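RagB/SusD family nutrient uptake outer membrane protein (Bacteroides thetaiotaomicron, PDB 7KV2) probably binds beta-glucans at the cell surface as a SusD-family outer membrane protein, serving glycan uptake by this gut bacterium. Local coordinates at residues D90-H95 with P104-Y109. Numbering follows the deposited sequence.
Sequences DNQPWH and PTNMIY. With EDO (1,2-ethanediol), chain D.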
ATOM      1  N   ASP A  90      -4.996   0.291  22.419  1.00 22.37           N
ATOM      2  CA  ASP A  90      -4.355   1.464  21.757  1.00 22.75           C
ATOM      3  C   ASP A  90      -4.515   1.265  20.252  1.00 21.51           C
ATOM      4  O   ASP A  90      -3.976   0.277  19.753  1.00 21.67           O
ATOM      5  CB  ASP A  90      -2.888   1.589  22.161  1.00 21.59           C
ATOM      6  CG  ASP A  90      -2.285   2.960  21.872  1.00 22.67           C
ATOM      7  OD1 ASP A  90      -2.993   3.787  21.321  1.00 21.48           O
ATOM      8  OD2 ASP A  90      -1.091   3.146  22.175  1.00 19.86           O
ATOM      9  N   ASN A  91      -5.294   2.094  19.555  1.00 20.96           N
ATOM     10  CA  ASN A  91      -5.743   1.805  18.166  1.00 21.05           C
ATOM     11  C   ASN A  91      -6.504   0.470  18.183  1.00 20.30           C
ATOM     12  O   ASN A  91      -6.213  -0.410  17.409  1.00 18.86           O
ATOM     13  CB  ASN A  91      -4.604   1.890  17.121  1.00 24.54           C
ATOM     14  CG  ASN A  91      -4.228   3.327  16.803  1.00 28.67           C
ATOM     15  OD1 ASN A  91      -4.989   4.235  17.101  1.00 31.58           O
ATOM     16  ND2 ASN A  91      -3.059   3.564  16.222  1.00 28.04           N
ATOM     17  N   GLN A  92      -7.517   0.326  19.054  1.00 20.74           N
ATOM     18  CA  GLN A  92      -8.202  -0.977  19.248  1.00 19.64           C
ATOM     19  C   GLN A  92      -8.742  -1.514  17.941  1.00 18.62           C
ATOM     20  O   GLN A  92      -8.715  -2.724  17.728  1.00 20.29           O
ATOM     21  CB  GLN A  92      -9.339  -0.853  20.282  1.00 21.92           C
ATOM     22  CG  GLN A  92     -10.044  -2.171  20.574  1.00 21.70           C
ATOM     23  CD  GLN A  92     -10.886  -2.013  21.819  1.00 25.91           C
ATOM     24  OE1 GLN A  92     -11.377  -0.930  22.145  1.00 26.33           O
ATOM     25  NE2 GLN A  92     -11.021  -3.102  22.543  1.00 28.00           N
ATOM     26  N   PRO A  93      -9.298  -0.681  17.022  1.00 20.12           N
ATOM     27  CA  PRO A  93      -9.815  -1.201  15.766  1.00 20.91           C
ATOM     28  C   PRO A  93      -8.759  -2.022  15.022  1.00 21.42           C
ATOM     29  O   PRO A  93      -9.142  -3.026  14.379  1.00 21.18           O
ATOM     30  CB  PRO A  93     -10.268   0.048  14.987  1.00 22.65           C
ATOM     31  CG  PRO A  93     -10.534   1.062  16.049  1.00 21.55           C
ATOM     32  CD  PRO A  93      -9.520   0.774  17.135  1.00 22.43           C
ATOM     33  N   TRP A  94      -7.471  -1.640  15.121  1.00 20.78           N
ATOM     34  CA  TRP A  94      -6.407  -2.410  14.428  1.00 19.99           C
ATOM     35  C   TRP A  94      -6.273  -3.792  15.068  1.00 19.80           C
ATOM     36  O   TRP A  94      -6.164  -4.801  14.348  1.00 18.88           O
ATOM     37  CB  TRP A  94      -5.066  -1.680  14.561  1.00 20.73           C
ATOM     38  CG  TRP A  94      -4.959  -0.320  13.948  1.00 19.89           C
ATOM     39  CD1 TRP A  94      -5.920   0.545  13.517  1.00 21.65           C
ATOM     40  CD2 TRP A  94      -3.720   0.378  13.791  1.00 22.16           C
ATOM     41  NE1 TRP A  94      -5.359   1.720  13.065  1.00 21.82           N
ATOM     42  CE2 TRP A  94      -4.005   1.653  13.267  1.00 22.80           C
ATOM     43  CE3 TRP A  94      -2.397   0.020  14.032  1.00 24.39           C
ATOM     44  CZ2 TRP A  94      -2.991   2.531  12.903  1.00 22.96           C
ATOM     45  CZ3 TRP A  94      -1.399   0.906  13.718  1.00 22.81           C
ATOM     46  CH2 TRP A  94      -1.702   2.145  13.159  1.00 25.09           C
ATOM     47  N   HIS A  95      -6.271  -3.820  16.398  1.00 20.78           N
ATOM     48  CA  HIS A  95      -6.151  -5.093  17.161  1.00 21.55           C
ATOM     49  C   HIS A  95      -7.342  -6.000  16.822  1.00 21.26           C
ATOM     50  O   HIS A  95      -7.148  -7.228  16.535  1.00 19.36           O
ATOM     51  CB  HIS A  95      -6.032  -4.779  18.647  1.00 19.80           C
ATOM     52  CG  HIS A  95      -4.754  -4.159  19.015  1.00 21.31           C
ATOM     53  ND1 HIS A  95      -3.597  -4.919  19.125  1.00 20.76           N
ATOM     54  CD2 HIS A  95      -4.430  -2.880  19.320  1.00 19.79           C
ATOM     55  CE1 HIS A  95      -2.614  -4.112  19.494  1.00 19.47           C
ATOM     56  NE2 HIS A  95      -3.083  -2.864  19.646  1.00 19.44           N
ATOM     57  N   PRO A 104     -18.677  -3.310  13.803  1.00 27.59           N
ATOM     58  CA  PRO A 104     -19.105  -2.088  13.123  1.00 27.30           C
ATOM     59  C   PRO A 104     -18.968  -0.795  13.930  1.00 23.63           C
ATOM     60  O   PRO A 104     -18.759   0.225  13.329  1.00 27.74           O
ATOM     61  CB  PRO A 104     -20.620  -2.321  12.877  1.00 28.40           C
ATOM     62  CG  PRO A 104     -20.811  -3.830  12.867  1.00 27.19           C
ATOM     63  CD  PRO A 104     -19.678  -4.387  13.707  1.00 29.58           C
ATOM     64  N   THR A 105     -19.145  -0.860  15.251  1.00 25.60           N
ATOM     65  CA  THR A 105     -19.034   0.286  16.179  1.00 26.97           C
ATOM     66  C   THR A 105     -17.596   0.484  16.701  1.00 27.29           C
ATOM     67  O   THR A 105     -17.429   1.349  17.555  1.00 26.43           O
ATOM     68  CB  THR A 105     -20.028   0.112  17.343  1.00 30.22           C
ATOM     69  OG1 THR A 105     -19.725  -1.131  17.963  1.00 30.81           O
ATOM     70  CG2 THR A 105     -21.478   0.160  16.879  1.00 30.52           C
ATOM     71  N   ASN A 106     -16.596  -0.288  16.257  1.00 29.65           N
ATOM     72  CA  ASN A 106     -15.180  -0.090  16.692  1.00 30.71           C
ATOM     73  C   ASN A 106     -14.296  -0.451  15.496  1.00 28.96           C
ATOM     74  O   ASN A 106     -13.503  -1.407  15.605  1.00 32.54           O
ATOM     75  CB  ASN A 106     -14.801  -0.909  17.932  1.00 30.70           C
ATOM     76  CG  ASN A 106     -13.716  -0.292  18.798  1.00 32.94           C
ATOM     77  OD1 ASN A 106     -13.154   0.763  18.481  1.00 34.10           O
ATOM     78  ND2 ASN A 106     -13.432  -0.936  19.924  1.00 32.21           N
ATOM     79  N   MET A 107     -14.521   0.236  14.382  1.00 26.25           N
ATOM     80  CA  MET A 107     -13.911  -0.116  13.080  1.00 26.98           C
ATOM     81  C   MET A 107     -13.147   1.093  12.543  1.00 26.44           C
ATOM     82  O   MET A 107     -13.357   2.200  13.038  1.00 25.20           O
ATOM     83  CB  MET A 107     -14.954  -0.585  12.072  1.00 26.64           C
ATOM     84  CG  MET A 107     -14.811  -2.060  11.727  1.00 28.22           C
ATOM     85  SD  MET A 107     -13.202  -2.332  10.832  1.00 31.39           S
ATOM     86  CE  MET A 107     -13.591  -1.525   9.289  1.00 25.26           C
ATOM     87  N   ILE A 108     -12.199   0.863  11.631  1.00 23.14           N
ATOM     88  CA  ILE A 108     -11.516   1.987  10.963  1.00 22.90           C
ATOM     89  C   ILE A 108     -12.550   2.642  10.044  1.00 23.61           C
ATOM     90  O   ILE A 108     -13.445   1.932   9.509  1.00 26.31           O
ATOM     91  CB  ILE A 108     -10.217   1.536  10.266  1.00 20.72           C
ATOM     92  CG1 ILE A 108     -10.415   0.405   9.267  1.00 21.96           C
ATOM     93  CG2 ILE A 108      -9.224   1.178  11.342  1.00 18.89           C
ATOM     94  CD1 ILE A 108      -9.401   0.406   8.137  1.00 22.92           C
ATOM     95  N   TYR A 109     -12.454   3.947   9.925  1.00 23.24           N
ATOM     96  CA  TYR A 109     -13.418   4.776   9.152  1.00 25.23           C
ATOM     97  C   TYR A 109     -12.676   5.815   8.287  1.00 23.69           C
ATOM     98  O   TYR A 109     -13.215   6.218   7.244  1.00 24.77           O
ATOM     99  CB  TYR A 109     -14.398   5.362  10.175  1.00 26.76           C
ATOM    100  CG  TYR A 109     -15.709   5.895   9.647  1.00 28.10           C
ATOM    101  CD1 TYR A 109     -16.084   5.749   8.322  1.00 27.73           C
ATOM    102  CD2 TYR A 109     -16.577   6.546  10.510  1.00 28.68           C
ATOM    103  CE1 TYR A 109     -17.284   6.273   7.860  1.00 29.09           C
ATOM    104  CE2 TYR A 109     -17.786   7.055  10.062  1.00 28.81           C
ATOM    105  CZ  TYR A 109     -18.132   6.925   8.734  1.00 29.38           C
ATOM    106  OH  TYR A 109     -19.330   7.405   8.264  1.00 34.25           O
TER
HETATM  107  C1  EDO D 603     -16.790   3.274  13.162  1.00 33.28           C
HETATM  108  O1  EDO D 603     -16.784   2.298  14.134  1.00 29.70           O
HETATM  109  C2  EDO D 603     -17.933   4.197  13.347  1.00 35.56           C
HETATM  110  O2  EDO D 603     -19.143   3.601  12.938  1.00 32.93           O
HETATM  111  O   HOH W   1     -12.254  -3.237  14.080  1.00 30.54           O
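Two side-chain amides, of Gln92 and Asn106, cross at about a right angle, with their planes turned 78° apart. Asn106 ND2 donates to Gln92 OE1 at 3.0 Å, but the bond is weak, bent to 148° at the hydrogen. Gln92 CG stands anti to the backbone N (chi1 -177°), and the chain beyond it is extended, carrying the amide out to Asn106. An alanine in place of Gln92 would probably leave Asn106 ND2 without this acceptor and its amide freer to turn. Asn106 OD1, the other branch of the amide, lies 3.6 Å from Pro93 CG. A water bridges the backbones, donating to Pro93 O and, at 2.7 Å, to Asn106 O. The contact joins the first turn of helix 92-98 to the loop that leads into helix 110-130, within the helical SusD fold. Pro93 CB packs 4.0 Å from Ile108 CG2. The same methyl approaches Trp94 CD1, while Asn91 ND2 lies over one face of the indole, near its rim. Ile108 N is buried here without a hydrogen-bonding partner. Beyond the loop backbone, an ethanediol, probably from the crystallisation liquor, accepts from Met107 N and donates to Pro104 O through its O1. Met73 of helix 70-75 touches both Trp94 and Ile108.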